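Local coordinates for protein cyclin homolog (Herpesvirus saimiri, PDB 2F2C) that acts as a viral D-type cyclin, probably steering host cell-cycle kinases, and may contribute to T-cell transformation and rapid proliferation during latent infection, at residues R52-L56 / V77-D81; S106-T110 / E148-D154; L159-L163 / D223-L228. One frame throughout, in Å; residues are numbered along the deposited sequence.

In the fold
Contact 1 lies within the N-terminal cyclin domain and contact 3 within the C-terminal part, which is related to the cyclin family too. Contact 2 joins the two parts: residues 106-110 lie on helix 94-109 and just after it, and residues 148-154 lie in the loop between helix 129-142 and helix 156-162. Contacts 1 and 2 have centres about 14 Å apart and touch directly, with Ser78 OG 3.7 Å from Ala149 CB. Contact 3 is about 21 Å from contact 2, centre to centre, with nearest atoms about 6 Å apart. It lies about 28 Å from contact 1, centre to centre, on the opposite side of the chain's centre. Another protein chain reaches only contact 2.

Contact 1 of 3, residues R52-L56 / V77-D81; sequences RTILL and VSILD
Arg52 reaches across from helix 49-65 to Asp81 on helix 72-83. CG stands anti to the backbone N (chi1 -169°), and the chain stays extended from CG to NE. CB and CG carry the side chain outward from its helix. CD comes within 4.2 Å of Asp81 OD1. NE then gives the same oxygen a weak hydrogen bond of 3.3 Å. CZ is about equally far from both carboxylate oxygens. NH2 makes the salt bridge, 3.2 Å to Asp81 OD2, which receives it on its syn lone pair. The bond is bent (139°), and the oxygen lies out of the guanidinium plane. NH2 also passes Val77 CG1. Leu56 CD1 lies over the centre of one guanidinium face.

Asp81 OD1 takes its stronger hydrogen bond from Trp41 NE1, so the carboxylate has two partners. All the touching residues are buried.

Beside the ion pair lies an apolar layer. Leu56 CD2 meets Leu80 CD2 at 3.6 Å and crosses Val77 CG2 at 3.8 Å. Leu55 and Leu80 meet tip to tip through their CD2 atoms. The segment axes come no nearer than 12.4 Å, at 143°, so long side chains span the gap. A buried Arg-Asp pair between two such helices is characteristic of the N-terminal cyclin box.

Contact 2 of 3, residues S106-T110 / E148-D154; sequences SKIRT and EAVLATD
Arg109 meets two acids of the 148-154 loop, Glu148 and Asp154, with its guanidinium group. Both carboxylates lie at its edge. The shortest bond runs from NH1 to Asp154 OD1, 2.8 Å long, with an N-H...O angle of 160°. It uses the syn lone pair of OD1. NH2 adds weak bonds to both oxygens of Asp154.

Glu148 is held differently. NE and NH2 both converge on OE1, at 3.2 and 3.0 Å. They reach it from the same face, above the carboxylate plane, so this is a side-on grip on one atom. The guanidinium and this carboxylate are turned 50° apart. Leu151 covers one guanidinium face: its CD1 sits 3.5 Å from Arg109 NH1, offset toward the rim. The other oxygen of Glu148, OE2, lies against Ile108 CG2.

The next shell sets these groups. The Arg109 chain bends at chi2 (-72°), which turns its end toward the loop. Leu151 N donates to Asp154 OD2 at 2.7 Å, which helps to fix the carboxylate beside the arginine. Ala149 N gives a weaker bond to Glu148 OE1. The arginine probably offsets the charge of the two buried acids, which would otherwise repel each other.

Farther out, Ser71 OG has a weak bond with Arg109 NH1. Lys107 forms a salt bridge with Glu136 and also bonds backbone of a neighbouring protein chain. Apolar side chains of that chain pack on Ile108, Arg109 and Glu148. A lysine-glutamate pair at the partner surface is a hallmark of the cyclin box, where it is used to bind the kinase. The salt-bridge network of Arg109, Glu148 and Asp154 thus joins helix 94-109 to the loop between helix 129-142 and helix 156-162, beside that surface.

Contact 3 of 3, residues L159-L163 / D223-L228; sequences LCNAL and DLSSIL
Leu163 N donates to Leu159 O at 2.8 Å, closing the last turn of helix 156-162, and the side chains of both leucines face helix 218-228. This is apolar helix-helix packing within the C-terminal cyclin domain. Leu163 is the first residue to leave helical geometry. Its CD2 lies 3.8 Å from Leu224 CD2, and the two side chains cross at about a right angle. The same CD2 rests on Asp223 CB, so the aspartate contributes its methylene here.

One turn back, Leu159 slides past Ile227 in the opposite direction, with its CD2 3.9 Å from Ile227 CG2. Leu159 CD2 also meets Leu228 CD2, again nearly at right angles. Ile227 has CG2 anti to the backbone N and CG1 beside it (chi1 -61°), so its two branches serve different partners. The CG2 branch goes to Leu159, and the CG1 branch runs toward Ala162.

Helix 195-208 adjoins the buried side. There Leu159 packs on Cys199, and Leu224 on Ala200 and Leu204. Ala162 and Asp223 lie at the more open margin. The methyl of Ala162, CB, touches the tip of the isoleucine, Ile227 CD1, at 4.1 Å.

Contact 1 of 3, residues R52-L56 / V77-D81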
loop_
_atom_site.group_PDB
_atom_site.type_symbol
_atom_site.label_atom_id
_atom_site.label_comp_id
_atom_site.label_asym_id
_atom_site.label_seq_id
_atom_site.Cartn_x
_atom_site.Cartn_y
_atom_site.Cartn_z
ATOM N N ARG A 52 13.181 20.086 16.793
ATOM C CA ARG A 52 12.947 19.059 15.789
ATOM C C ARG A 52 14.122 18.065 15.693
ATOM O O ARG A 52 13.907 16.846 15.753
ATOM C CB ARG A 52 12.652 19.695 14.432
ATOM C CG ARG A 52 12.125 18.725 13.378
ATOM C CD ARG A 52 11.844 19.391 12.056
ATOM N NE ARG A 52 11.519 18.446 10.992
ATOM C CZ ARG A 52 12.354 18.073 10.029
ATOM N NH1 ARG A 52 13.595 18.539 9.996
ATOM N NH2 ARG A 52 11.944 17.216 9.096
ATOM N N THR A 53 15.352 18.578 15.582
ATOM C CA THR A 53 16.528 17.718 15.388
ATOM C C THR A 53 16.757 16.683 16.506
ATOM O O THR A 53 17.143 15.540 16.230
ATOM C CB THR A 53 17.817 18.549 15.182
ATOM O OG1 THR A 53 17.554 19.681 14.343
ATOM C CG2 THR A 53 18.851 17.744 14.389
ATOM N N ILE A 54 16.544 17.090 17.756
ATOM C CA ILE A 54 16.619 16.169 18.891
ATOM C C ILE A 54 15.514 15.079 18.792
ATOM O O ILE A 54 15.793 13.880 18.889
ATOM C CB ILE A 54 16.575 16.966 20.224
ATOM C CG1 ILE A 54 17.872 17.792 20.389
ATOM C CG2 ILE A 54 16.431 16.041 21.403
ATOM C CD1 ILE A 54 17.749 19.078 21.209
ATOM N N LEU A 55 14.275 15.500 18.543
ATOM C CA LEU A 55 13.141 14.602 18.540
ATOM C C LEU A 55 13.225 13.594 17.412
ATOM O O LEU A 55 12.873 12.425 17.582
ATOM C CB LEU A 55 11.860 15.396 18.420
ATOM C CG LEU A 55 10.603 14.593 18.141
ATOM C CD1 LEU A 55 10.164 13.846 19.387
ATOM C CD2 LEU A 55 9.517 15.549 17.637
ATOM N N LEU A 56 13.688 14.046 16.253
ATOM C CA LEU A 56 13.853 13.148 15.125
ATOM C C LEU A 56 15.033 12.204 15.336
ATOM O O LEU A 56 15.025 11.092 14.809
ATOM C CB LEU A 56 13.991 13.924 13.819
ATOM C CG LEU A 56 12.738 14.641 13.306
ATOM C CD1 LEU A 56 13.026 15.210 11.922
ATOM C CD2 LEU A 56 11.522 13.695 13.249
ATOM N N VAL A 77 8.239 10.966 9.901
ATOM C CA VAL A 77 8.688 12.358 9.781
ATOM C C VAL A 77 7.665 13.195 9.000
ATOM O O VAL A 77 7.315 14.319 9.374
ATOM C CB VAL A 77 10.049 12.443 9.076
ATOM C CG1 VAL A 77 10.416 13.868 8.768
ATOM C CG2 VAL A 77 11.139 11.842 9.938
ATOM N N SER A 78 7.188 12.624 7.901
ATOM C CA SER A 78 6.204 13.253 7.074
ATOM C C SER A 78 4.978 13.561 7.894
ATOM O O SER A 78 4.519 14.710 7.901
ATOM C CB SER A 78 5.835 12.333 5.941
ATOM O OG SER A 78 4.908 12.987 5.098
ATOM N N ILE A 79 4.464 12.554 8.606
ATOM C CA ILE A 79 3.263 12.731 9.436
ATOM C C ILE A 79 3.465 13.855 10.432
ATOM O O ILE A 79 2.574 14.682 10.617
ATOM C CB ILE A 79 2.874 11.436 10.178
ATOM C CG1 ILE A 79 2.268 10.407 9.222
ATOM C CG2 ILE A 79 1.866 11.721 11.281
ATOM C CD1 ILE A 79 2.085 9.064 9.871
ATOM N N LEU A 80 4.649 13.885 11.048
ATOM C CA LEU A 80 4.984 14.881 12.075
ATOM C C LEU A 80 4.891 16.287 11.510
ATOM O O LEU A 80 4.145 17.106 12.048
ATOM C CB LEU A 80 6.365 14.623 12.689
ATOM C CG LEU A 80 7.011 15.775 13.488
ATOM C CD1 LEU A 80 6.348 15.969 14.861
ATOM C CD2 LEU A 80 8.528 15.606 13.651
ATOM N N ASP A 81 5.610 16.559 10.420
ATOM C CA ASP A 81 5.571 17.898 9.796
ATOM C C ASP A 81 4.162 18.313 9.380
ATOM O O ASP A 81 3.669 19.355 9.820
ATOM C CB ASP A 81 6.534 18.003 8.609
ATOM C CG ASP A 81 7.987 17.849 9.023
ATOM O OD1 ASP A 81 8.325 18.214 10.177
ATOM O OD2 ASP A 81 8.858 17.359 8.257
#

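Contact 2 of 3, residues S106-T110 / E148-D154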
loop_
_atom_site.group_PDB
_atom_site.type_symbol
_atom_site.label_atom_id
_atom_site.label_comp_id
_atom_site.label_asym_id
_atom_site.label_seq_id
_atom_site.Cartn_x
_atom_site.Cartn_y
_atom_site.Cartn_z
ATOM N N SER A 106 4.603 3.109 12.009
ATOM C CA SER A 106 4.914 1.703 12.126
ATOM C C SER A 106 3.676 0.869 11.808
ATOM O O SER A 106 3.763 -0.183 11.180
ATOM C CB SER A 106 5.424 1.388 13.522
ATOM O OG SER A 106 4.344 1.249 14.421
ATOM N N LYS A 107 2.519 1.366 12.224
ATOM C CA LYS A 107 1.272 0.708 11.934
ATOM C C LYS A 107 0.994 0.627 10.443
ATOM O O LYS A 107 0.230 -0.230 10.007
ATOM C CB LYS A 107 0.117 1.405 12.647
ATOM C CG LYS A 107 -0.115 0.927 14.068
ATOM C CD LYS A 107 -1.409 1.509 14.607
ATOM C CE LYS A 107 -1.555 1.297 16.086
ATOM N NZ LYS A 107 -2.800 1.949 16.536
ATOM N N ILE A 108 1.600 1.500 9.647
ATOM C CA ILE A 108 1.294 1.502 8.199
ATOM C C ILE A 108 2.389 0.852 7.351
ATOM O O ILE A 108 2.065 0.115 6.426
ATOM C CB ILE A 108 0.984 2.939 7.667
ATOM C CG1 ILE A 108 -0.247 3.507 8.362
ATOM C CG2 ILE A 108 0.804 2.937 6.141
ATOM C CD1 ILE A 108 -0.410 4.997 8.157
ATOM N N ARG A 109 3.664 1.126 7.653
ATOM C CA ARG A 109 4.743 0.689 6.776
ATOM C C ARG A 109 5.567 -0.494 7.286
ATOM O O ARG A 109 6.660 -0.748 6.782
ATOM C CB ARG A 109 5.672 1.861 6.448
ATOM C CG ARG A 109 5.127 2.868 5.414
ATOM C CD ARG A 109 5.087 2.364 3.961
ATOM N NE ARG A 109 4.698 3.450 3.065
ATOM C CZ ARG A 109 5.450 3.931 2.071
ATOM N NH1 ARG A 109 6.635 3.419 1.820
ATOM N NH2 ARG A 109 5.017 4.928 1.316
ATOM N N THR A 110 5.051 -1.225 8.268
ATOM C CA THR A 110 5.808 -2.319 8.880
ATOM C C THR A 110 4.903 -3.459 9.379
ATOM O O THR A 110 3.721 -3.262 9.672
ATOM C CB THR A 110 6.743 -1.767 10.002
ATOM O OG1 THR A 110 8.041 -2.377 9.920
ATOM C CG2 THR A 110 6.234 -2.136 11.395
ATOM N N GLU A 148 -0.571 8.498 4.528
ATOM C CA GLU A 148 0.416 8.091 3.525
ATOM C C GLU A 148 1.034 9.303 2.779
ATOM O O GLU A 148 0.535 10.441 2.898
ATOM C CB GLU A 148 -0.271 7.122 2.557
ATOM C CG GLU A 148 0.624 6.118 1.863
ATOM C CD GLU A 148 1.592 5.404 2.807
ATOM O OE1 GLU A 148 2.724 5.932 3.048
ATOM O OE2 GLU A 148 1.228 4.295 3.278
ATOM N N ALA A 149 2.119 9.055 2.033
ATOM C CA ALA A 149 2.888 10.097 1.304
ATOM C C ALA A 149 4.019 9.507 0.467
ATOM O O ALA A 149 4.514 8.430 0.760
ATOM C CB ALA A 149 3.473 11.128 2.271
ATOM N N VAL A 150 4.451 10.207 -0.569
ATOM C CA VAL A 150 5.648 9.749 -1.255
ATOM C C VAL A 150 6.876 9.957 -0.334
ATOM O O VAL A 150 7.133 11.069 0.118
ATOM C CB VAL A 150 5.851 10.445 -2.602
ATOM C CG1 VAL A 150 7.234 10.124 -3.140
ATOM C CG2 VAL A 150 4.811 9.995 -3.584
ATOM N N LEU A 151 7.603 8.878 -0.049
ATOM C CA LEU A 151 8.768 8.936 0.830
ATOM C C LEU A 151 10.033 8.924 0.012
ATOM O O LEU A 151 10.133 8.153 -0.950
ATOM C CB LEU A 151 8.808 7.713 1.737
ATOM C CG LEU A 151 7.563 7.507 2.561
ATOM C CD1 LEU A 151 7.736 6.281 3.441
ATOM C CD2 LEU A 151 7.373 8.760 3.384
ATOM N N ALA A 152 11.014 9.725 0.418
ATOM C CA ALA A 152 12.295 9.752 -0.280
ATOM C C ALA A 152 12.635 8.312 -0.614
ATOM O O ALA A 152 13.160 7.982 -1.672
ATOM C CB ALA A 152 13.368 10.353 0.597
ATOM N N THR A 153 12.254 7.437 0.286
ATOM C CA THR A 153 12.758 6.114 0.260
ATOM C C THR A 153 12.068 5.228 -0.778
ATOM O O THR A 153 12.604 4.188 -1.149
ATOM C CB THR A 153 12.720 5.584 1.690
ATOM O OG1 THR A 153 13.852 4.748 1.878
ATOM C CG2 THR A 153 11.555 4.715 1.933
ATOM N N ASP A 154 10.904 5.663 -1.271
ATOM C CA ASP A 154 10.152 4.917 -2.280
ATOM C C ASP A 154 10.822 5.019 -3.651
ATOM O O ASP A 154 10.526 4.222 -4.557
ATOM C CB ASP A 154 8.725 5.453 -2.446
ATOM C CG ASP A 154 7.861 5.346 -1.181
ATOM O OD1 ASP A 154 7.712 4.236 -0.597
ATOM O OD2 ASP A 154 7.222 6.350 -0.750
#

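Contact 3 of 3, residues L159-L163 / D223-L228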
loop_
_atom_site.group_PDB
_atom_site.type_symbol
_atom_site.label_atom_id
_atom_site.label_comp_id
_atom_site.label_asym_id
_atom_site.label_seq_id
_atom_site.Cartn_x
_atom_site.Cartn_y
_atom_site.Cartn_z
ATOM N N LEU A 159 14.684 4.430 -9.329
ATOM C CA LEU A 159 15.841 5.175 -9.840
ATOM C C LEU A 159 16.943 4.237 -10.308
ATOM O O LEU A 159 17.473 4.428 -11.420
ATOM C CB LEU A 159 16.388 6.195 -8.829
ATOM C CG LEU A 159 15.481 7.389 -8.543
ATOM C CD1 LEU A 159 16.174 8.358 -7.620
ATOM C CD2 LEU A 159 15.071 8.060 -9.839
ATOM N N CYS A 160 17.264 3.232 -9.477
ATOM C CA CYS A 160 18.235 2.183 -9.844
ATOM C C CYS A 160 17.932 1.509 -11.180
ATOM O O CYS A 160 18.827 1.340 -12.004
ATOM C CB CYS A 160 18.311 1.098 -8.770
ATOM S SG CYS A 160 19.095 1.620 -7.249
ATOM N N ASN A 161 16.676 1.106 -11.369
ATOM C CA ASN A 161 16.233 0.506 -12.619
ATOM C C ASN A 161 16.364 1.460 -13.804
ATOM O O ASN A 161 16.886 1.079 -14.848
ATOM C CB ASN A 161 14.792 0.017 -12.508
ATOM C CG ASN A 161 14.289 -0.570 -13.803
ATOM O OD1 ASN A 161 14.625 -1.699 -14.159
ATOM N ND2 ASN A 161 13.502 0.201 -14.528
ATOM N N ALA A 162 15.904 2.696 -13.641
ATOM C CA ALA A 162 16.023 3.693 -14.699
ATOM C C ALA A 162 17.479 4.077 -15.065
ATOM O O ALA A 162 17.787 4.318 -16.240
ATOM C CB ALA A 162 15.203 4.906 -14.355
ATOM N N LEU A 163 18.382 4.121 -14.085
ATOM C CA LEU A 163 19.802 4.350 -14.405
ATOM C C LEU A 163 20.457 3.079 -14.916
ATOM O O LEU A 163 21.686 3.007 -15.001
ATOM C CB LEU A 163 20.586 4.848 -13.200
ATOM C CG LEU A 163 20.117 6.110 -12.483
ATOM C CD1 LEU A 163 20.464 5.967 -11.006
ATOM C CD2 LEU A 163 20.691 7.385 -13.085
ATOM N N ASP A 223 22.278 11.799 -15.934
ATOM C CA ASP A 223 21.067 10.984 -16.066
ATOM C C ASP A 223 19.984 11.322 -15.036
ATOM O O ASP A 223 18.829 11.530 -15.395
ATOM C CB ASP A 223 21.402 9.489 -16.007
ATOM C CG ASP A 223 22.058 8.982 -17.282
ATOM O OD1 ASP A 223 21.665 7.889 -17.747
ATOM O OD2 ASP A 223 22.970 9.590 -17.884
ATOM N N LEU A 224 20.340 11.374 -13.759
ATOM C CA LEU A 224 19.342 11.695 -12.753
ATOM C C LEU A 224 18.681 13.019 -13.104
ATOM O O LEU A 224 17.492 13.220 -12.878
ATOM C CB LEU A 224 19.969 11.746 -11.364
ATOM C CG LEU A 224 20.366 10.405 -10.754
ATOM C CD1 LEU A 224 21.187 10.659 -9.510
ATOM C CD2 LEU A 224 19.132 9.573 -10.451
ATOM N N SER A 225 19.477 13.909 -13.678
ATOM C CA SER A 225 19.022 15.213 -14.120
ATOM C C SER A 225 17.863 15.045 -15.108
ATOM O O SER A 225 16.840 15.714 -15.002
ATOM C CB SER A 225 20.187 15.931 -14.772
ATOM O OG SER A 225 19.867 17.267 -15.072
ATOM N N SER A 226 18.018 14.106 -16.035
ATOM C CA SER A 226 16.992 13.833 -17.032
ATOM C C SER A 226 15.833 13.010 -16.483
ATOM O O SER A 226 14.690 13.280 -16.804
ATOM C CB SER A 226 17.598 13.143 -18.256
ATOM O OG SER A 226 18.937 13.560 -18.439
ATOM N N ILE A 227 16.118 11.994 -15.678
ATOM C CA ILE A 227 15.058 11.189 -15.054
ATOM C C ILE A 227 14.136 12.057 -14.196
ATOM O O ILE A 227 12.931 12.055 -14.382
ATOM C CB ILE A 227 15.660 10.063 -14.194
ATOM C CG1 ILE A 227 16.503 9.111 -15.048
ATOM C CG2 ILE A 227 14.568 9.321 -13.453
ATOM C CD1 ILE A 227 15.752 8.513 -16.200
ATOM N N LEU A 228 14.724 12.813 -13.273
ATOM C CA LEU A 228 13.958 13.589 -12.315
ATOM C C LEU A 228 13.405 14.874 -12.916
ATOM O O LEU A 228 12.321 15.314 -12.517
ATOM C CB LEU A 228 14.788 13.866 -11.057
ATOM C CG LEU A 228 15.197 12.581 -10.328
ATOM C CD1 LEU A 228 16.302 12.826 -9.371
ATOM C CD2 LEU A 228 14.020 11.973 -9.612
#